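Local atomic coordinates of designed Anbu Protein (Synthetic construct, PDB entry 5LOY), a protein that probably hydrolyses peptide bonds as an N-terminal nucleophile hydrolase akin to the proteasome beta subunits, and assembles helically. Residues S16-N21 with I27-K32; F143-I146 with G152-I155; S179-R182 with S186-L189. All coordinates share one frame; numbering follows the deposited sequence.

Interaction 1 of 3, residues S16-N21 with I27-K32; sequences SDSRTN and ISTFRK
R19 to N21 pair antiparallel with I27 to T29: T20 and S28 exchange both bonds of a hydrogen-bonded pair, F30 N extends the ladder to S18 O (3.0 Å), and the strand axes lie at 135°. S18 O accepts twice, from F30 N in its carbonyl plane and from T20 OG1 well above that plane. T20 OG1, anti to its carbonyl carbon (chi1 -52°), also receives K32 NZ at 2.7 Å, the two side chains meeting tip to tip. Threonine suits this place because its hydroxyl relays between a carbonyl and an amine, while its CB lies obliquely to the F30 ring, 4.1 Å from F30 CD1. K32 gets there by running extended over D17 O, with K32 CD 3.3 Å from that oxygen, and then bending at its last torsion. This hairpin contributes to the site expected in a proteasome-type Ntn hydrolase, where a threonine, an aspartate and a lysine meet: T1 OG1 bonds to R19 O and weakly to K32 NZ. D17 and K32 form no salt bridge, D17 OD1 being 4.8 Å from K32 NZ. Instead OD1 accepts from Y2 N, and OD2 takes T1 N, G188 N and R19 N, the last from above the carboxylate plane, closing an Asx turn. On the face bearing R19 and I27, the aliphatic stem of R19 crosses the isoleucine, R19 CG lying 3.4 Å from I27 CG2, and the guanidinium reaches L185 O. Nearby, S18 OG binds P190 O and a water shared with T29 OG1. A second water joins S16 OG, D17 O and K32 N.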
# COMPACT_ATOMS: atom_id res chain seq x y z
N SER A 16 -10.00 -8.62 -11.11
CA SER A 16 -10.78 -8.04 -10.03
C SER A 16 -11.14 -9.08 -9.01
O SER A 16 -11.31 -10.23 -9.37
CB SER A 16 -12.08 -7.42 -10.58
OG SER A 16 -12.86 -8.41 -11.23
N ASP A 17 -11.28 -8.67 -7.75
CA ASP A 17 -11.72 -9.58 -6.68
C ASP A 17 -13.24 -9.49 -6.52
O ASP A 17 -13.91 -8.89 -7.37
CB ASP A 17 -11.03 -9.23 -5.37
CG ASP A 17 -11.73 -8.09 -4.63
OD1 ASP A 17 -12.14 -7.13 -5.33
OD2 ASP A 17 -11.90 -8.19 -3.38
N SER A 18 -13.79 -10.07 -5.46
CA SER A 18 -15.25 -10.08 -5.27
C SER A 18 -15.75 -9.72 -3.88
O SER A 18 -16.94 -9.73 -3.64
CB SER A 18 -15.82 -11.44 -5.68
OG SER A 18 -15.19 -12.50 -4.98
N ARG A 19 -14.86 -9.38 -2.97
CA ARG A 19 -15.28 -9.12 -1.61
C ARG A 19 -15.82 -7.69 -1.54
O ARG A 19 -15.17 -6.74 -1.97
CB ARG A 19 -14.12 -9.34 -0.67
CG ARG A 19 -14.50 -9.28 0.79
CD ARG A 19 -13.37 -9.78 1.68
NE ARG A 19 -13.20 -11.23 1.67
CZ ARG A 19 -12.27 -11.87 2.39
NH1 ARG A 19 -11.41 -11.21 3.13
NH2 ARG A 19 -12.19 -13.19 2.35
N THR A 20 -17.03 -7.55 -1.04
CA THR A 20 -17.79 -6.35 -1.23
C THR A 20 -18.54 -5.95 0.03
O THR A 20 -19.20 -6.77 0.63
CB THR A 20 -18.84 -6.54 -2.37
OG1 THR A 20 -18.20 -7.03 -3.55
CG2 THR A 20 -19.52 -5.23 -2.72
N ASN A 21 -18.48 -4.67 0.38
CA ASN A 21 -19.39 -4.10 1.36
C ASN A 21 -20.87 -4.04 0.89
O ASN A 21 -21.24 -3.26 0.02
CB ASN A 21 -18.92 -2.72 1.78
CG ASN A 21 -18.85 -2.60 3.27
OD1 ASN A 21 -17.80 -2.90 3.86
ND2 ASN A 21 -19.98 -2.27 3.91
N ILE A 27 -20.45 -8.47 4.53
CA ILE A 27 -19.51 -8.41 3.46
C ILE A 27 -19.84 -9.66 2.68
O ILE A 27 -19.89 -10.74 3.26
CB ILE A 27 -18.09 -8.43 4.03
CG1 ILE A 27 -17.86 -7.17 4.87
CG2 ILE A 27 -17.07 -8.52 2.91
CD1 ILE A 27 -16.55 -7.16 5.64
N SER A 28 -20.13 -9.52 1.39
CA SER A 28 -20.38 -10.72 0.58
C SER A 28 -19.75 -10.65 -0.77
O SER A 28 -18.96 -9.74 -1.07
CB SER A 28 -21.89 -11.10 0.51
OG SER A 28 -22.69 -9.95 0.51
N THR A 29 -20.02 -11.69 -1.55
CA THR A 29 -19.40 -11.88 -2.84
C THR A 29 -20.28 -11.28 -3.94
O THR A 29 -21.45 -11.61 -4.09
CB THR A 29 -19.18 -13.39 -3.05
OG1 THR A 29 -18.43 -13.89 -1.94
CG2 THR A 29 -18.40 -13.68 -4.31
N PHE A 30 -19.70 -10.35 -4.68
CA PHE A 30 -20.30 -9.78 -5.89
C PHE A 30 -19.21 -9.64 -6.94
O PHE A 30 -18.16 -9.07 -6.67
CB PHE A 30 -20.91 -8.41 -5.61
CG PHE A 30 -22.20 -8.45 -4.87
CD1 PHE A 30 -22.22 -8.47 -3.49
CD2 PHE A 30 -23.40 -8.44 -5.54
CE1 PHE A 30 -23.42 -8.51 -2.79
CE2 PHE A 30 -24.61 -8.47 -4.86
CZ PHE A 30 -24.62 -8.51 -3.48
N ARG A 31 -19.47 -10.16 -8.13
CA ARG A 31 -18.55 -10.04 -9.28
C ARG A 31 -18.38 -8.56 -9.70
O ARG A 31 -19.35 -7.83 -9.73
CB ARG A 31 -19.15 -10.87 -10.43
CG ARG A 31 -18.27 -11.08 -11.65
CD ARG A 31 -19.03 -11.72 -12.82
NE ARG A 31 -18.21 -12.73 -13.51
CZ ARG A 31 -18.24 -14.04 -13.25
NH1 ARG A 31 -19.05 -14.55 -12.34
NH2 ARG A 31 -17.45 -14.85 -13.93
N LYS A 32 -17.16 -8.14 -10.03
CA LYS A 32 -16.90 -6.75 -10.39
C LYS A 32 -16.43 -6.52 -11.81
O LYS A 32 -16.06 -5.40 -12.17
CB LYS A 32 -15.87 -6.19 -9.42
CG LYS A 32 -16.34 -6.23 -7.97
CD LYS A 32 -15.19 -5.87 -7.05
CE LYS A 32 -15.45 -6.25 -5.59
NZ LYS A 32 -16.60 -5.48 -5.04
O HOH W 1 -15.01 -9.78 -9.77
O HOH W 2 -16.02 -12.81 -2.10

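Interaction 2 of 3, residues F143-I146 with G152-I155; sequences FFQI and GKPI
G152 and K153 come down onto Q145 where the start of helix 153-159 meets strand 143-147, one point of contact between a helical layer and a sheet in the layered alpha-beta-beta-alpha fold of the Ntn hydrolases. At G152 only the backbone takes part: Q145 NE2 stands 3.8 Å from G152 C, while G152 O turns to S176 OG on helix 166-183. Glycine suits the place because a CB on G152 would already lie 4.1 Å from Q145 NE2, and a larger side chain could crowd the amide. The side chain of K153 crosses that of Q145 at about a right angle, so that its methylenes pass the glutamine amide, with K153 CB 3.5 Å from Q145 OE1. No hydrogen bond spans the two segments. Glutamine suits the strand because it is long enough to bridge the layers, extended beyond CG, and still carries a polar end: Q145 NE2 donates to Y2 OH, with a weak bond to T149 O. With an alanine here, Y2 OH would probably lose its amide partner and a gap would open beneath the methylenes of K153. Lysine suits the helix because its greasy stem can lie on the sheet side while its amine goes elsewhere. CG anti to the backbone N (chi1 -171°) starts the extended chain, and a bend at the last torsion brings K153 NZ to a salt bridge with D157 OD2 and a hydrogen bond with S183 O of the second subunit. The F143 ring meets the lysine edge-on, F143 CZ lying 4.4 Å from K153 CG.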
# COMPACT_ATOMS: atom_id res chain seq x y z
N PHE A 143 -0.81 1.18 -16.43
CA PHE A 143 -1.84 0.49 -15.68
C PHE A 143 -2.63 1.42 -14.77
O PHE A 143 -2.16 2.49 -14.40
CB PHE A 143 -1.23 -0.68 -14.89
CG PHE A 143 -0.35 -0.26 -13.74
CD1 PHE A 143 -0.90 -0.02 -12.48
CD2 PHE A 143 1.03 -0.11 -13.91
CE1 PHE A 143 -0.10 0.39 -11.41
CE2 PHE A 143 1.83 0.29 -12.86
CZ PHE A 143 1.27 0.54 -11.60
N PHE A 144 -3.83 0.96 -14.38
CA PHE A 144 -4.68 1.64 -13.41
C PHE A 144 -5.17 0.66 -12.36
O PHE A 144 -5.28 -0.54 -12.61
CB PHE A 144 -5.90 2.25 -14.07
CG PHE A 144 -5.60 3.41 -14.99
CD1 PHE A 144 -4.81 4.48 -14.58
CD2 PHE A 144 -6.21 3.48 -16.23
CE1 PHE A 144 -4.57 5.55 -15.43
CE2 PHE A 144 -6.00 4.55 -17.07
CZ PHE A 144 -5.16 5.58 -16.67
N GLN A 145 -5.51 1.19 -11.19
CA GLN A 145 -6.02 0.38 -10.08
C GLN A 145 -7.13 1.14 -9.41
O GLN A 145 -7.05 2.36 -9.28
CB GLN A 145 -4.95 0.20 -9.00
CG GLN A 145 -3.57 -0.28 -9.43
CD GLN A 145 -2.59 -0.18 -8.26
OE1 GLN A 145 -2.08 0.89 -7.97
NE2 GLN A 145 -2.36 -1.31 -7.59
N ILE A 146 -8.13 0.42 -8.91
CA ILE A 146 -9.19 1.03 -8.10
C ILE A 146 -9.47 0.11 -6.90
O ILE A 146 -9.14 -1.08 -6.95
CB ILE A 146 -10.48 1.27 -8.90
CG1 ILE A 146 -11.02 -0.03 -9.49
CG2 ILE A 146 -10.25 2.27 -10.02
CD1 ILE A 146 -12.25 0.17 -10.36
N GLY A 152 -0.65 -3.35 -3.57
CA GLY A 152 -0.33 -4.06 -4.79
C GLY A 152 0.36 -3.24 -5.85
O GLY A 152 0.79 -3.80 -6.87
N LYS A 153 0.51 -1.94 -5.60
CA LYS A 153 1.15 -1.07 -6.58
C LYS A 153 2.66 -1.34 -6.79
O LYS A 153 3.13 -1.28 -7.92
CB LYS A 153 0.93 0.39 -6.22
CG LYS A 153 1.37 1.38 -7.29
CD LYS A 153 1.03 2.81 -6.85
CE LYS A 153 1.11 3.86 -7.97
NZ LYS A 153 2.49 4.40 -8.14
N PRO A 154 3.42 -1.60 -5.72
CA PRO A 154 4.88 -1.70 -5.91
C PRO A 154 5.33 -2.76 -6.90
O PRO A 154 6.18 -2.49 -7.73
CB PRO A 154 5.37 -2.04 -4.51
CG PRO A 154 4.40 -1.33 -3.63
CD PRO A 154 3.07 -1.55 -4.29
N ILE A 155 4.72 -3.93 -6.88
CA ILE A 155 5.11 -4.97 -7.82
C ILE A 155 4.76 -4.59 -9.26
O ILE A 155 5.51 -4.90 -10.18
CB ILE A 155 4.54 -6.36 -7.41
CG1 ILE A 155 5.17 -7.46 -8.27
CG2 ILE A 155 3.03 -6.43 -7.53
CD1 ILE A 155 6.66 -7.59 -8.04

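Interaction 3 of 3, residues S179-R182 with S186-L189; sequences STMR and SVGL
T180 and M181, near the end of helix 166-183, pack on V187 to L189 of the loop that leads into strand 191-197. The first torsion of V187 is nearly eclipsed in the model, so the exact places of its two methyls are doubtful, though its side chain clearly points at the helix. T180 divides its two branches between helix and loop. Its hydroxyl, anti to the carbonyl carbon, bonds back to S176 O within the helix, and that leaves the methyl, T180 CG2, to face V187. Threonine thus meets an apolar neighbour without leaving its buried oxygen bare. M181 covers more of the loop than its neighbour does. Its CG packs on the V187 side chain, the two crossing at about a right angle, and a compact, branched valine suits the spot because it fits between T180 and M181. Beyond CG, methionine's unbranched chain bends at its third torsion (chi3 -40°) and carries the sulfur along the loop: M181 SD is 3.9 Å from G188 CA and 4.0 Å from L189 CD2. L189 CD2 also lies 4.2 Å from M181 CE. No direct hydrogen bond joins the segments, but a water lies 3.0 Å from M181 O and 2.7 Å from V187 O, within hydrogen-bonding distance of both, though it may not donate to both at once. G188 N bonds D17 OD2, so the loop touches both the helix and the probable active site. M181 and L189 both pack against F216 of helix 214-232, where M181 also touches R220; T180 rests on Y151 in the loop before helix 153-159, and S179 OG, one residue earlier, bonds R158 of the second subunit.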
# COMPACT_ATOMS: atom_id res chain seq x y z
N SER A 179 -0.38 -10.24 -2.45
CA SER A 179 0.15 -9.32 -1.44
C SER A 179 -0.95 -8.50 -0.78
O SER A 179 -0.94 -8.27 0.43
CB SER A 179 1.19 -8.39 -2.06
OG SER A 179 2.35 -9.12 -2.40
N THR A 180 -1.90 -8.07 -1.59
CA THR A 180 -3.04 -7.30 -1.09
C THR A 180 -3.91 -8.14 -0.16
O THR A 180 -4.23 -7.70 0.94
CB THR A 180 -3.89 -6.78 -2.26
OG1 THR A 180 -3.09 -5.95 -3.12
CG2 THR A 180 -5.05 -5.99 -1.74
N MET A 181 -4.22 -9.38 -0.55
CA MET A 181 -5.03 -10.25 0.29
C MET A 181 -4.38 -10.63 1.60
O MET A 181 -5.06 -10.69 2.65
CB MET A 181 -5.48 -11.49 -0.48
CG MET A 181 -6.57 -11.11 -1.49
SD MET A 181 -7.19 -12.40 -2.57
CE MET A 181 -5.66 -13.25 -2.97
N ARG A 182 -3.07 -10.81 1.59
CA ARG A 182 -2.34 -11.07 2.82
C ARG A 182 -2.38 -9.91 3.80
O ARG A 182 -2.30 -10.12 4.99
CB ARG A 182 -0.88 -11.35 2.54
CG ARG A 182 -0.64 -12.74 2.02
CD ARG A 182 0.76 -12.86 1.47
NE ARG A 182 0.92 -14.18 0.87
CZ ARG A 182 1.41 -15.26 1.50
NH1 ARG A 182 1.85 -15.17 2.75
NH2 ARG A 182 1.47 -16.41 0.84
N SER A 186 -10.18 -6.54 3.31
CA SER A 186 -11.33 -6.07 2.56
C SER A 186 -11.25 -6.57 1.10
O SER A 186 -12.20 -6.41 0.35
CB SER A 186 -11.47 -4.53 2.62
OG SER A 186 -10.49 -3.89 1.79
N VAL A 187 -10.14 -7.20 0.73
CA VAL A 187 -10.08 -7.88 -0.56
C VAL A 187 -9.95 -9.41 -0.41
O VAL A 187 -9.32 -9.90 0.52
CB VAL A 187 -9.11 -7.21 -1.58
CG1 VAL A 187 -8.49 -5.94 -1.03
CG2 VAL A 187 -8.09 -8.15 -2.14
N GLY A 188 -10.60 -10.14 -1.32
CA GLY A 188 -10.78 -11.58 -1.19
C GLY A 188 -11.25 -12.32 -2.43
O GLY A 188 -11.91 -11.77 -3.30
N LEU A 189 -10.93 -13.61 -2.47
CA LEU A 189 -11.33 -14.52 -3.54
C LEU A 189 -12.82 -14.76 -3.47
O LEU A 189 -13.40 -14.65 -2.41
CB LEU A 189 -10.64 -15.87 -3.36
CG LEU A 189 -9.11 -15.91 -3.52
CD1 LEU A 189 -8.57 -17.32 -3.38
CD2 LEU A 189 -8.71 -15.37 -4.86
O HOH W 3 -8.02 -11.02 2.65

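Interaction 1 contributes D17 and K32 to the probable active site around T1, and of the other two contacts only interaction 3 touches it. There the centres are 11 Å apart, and G188 N lies 3.1 Å from D17 OD2, a probable hydrogen bond that ties the 186-189 loop to the aspartate. Interaction 2 shares a sheet with interaction 1 but does not touch it, with centres 18 Å and nearest atoms about 7 Å apart. Y2 spans the gap, its N on D17 OD1 and its OH on Q145 NE2. Interactions 2 and 3 pack together through G152 N and T180 OG1, 3.6 Å apart, and both border the second subunit.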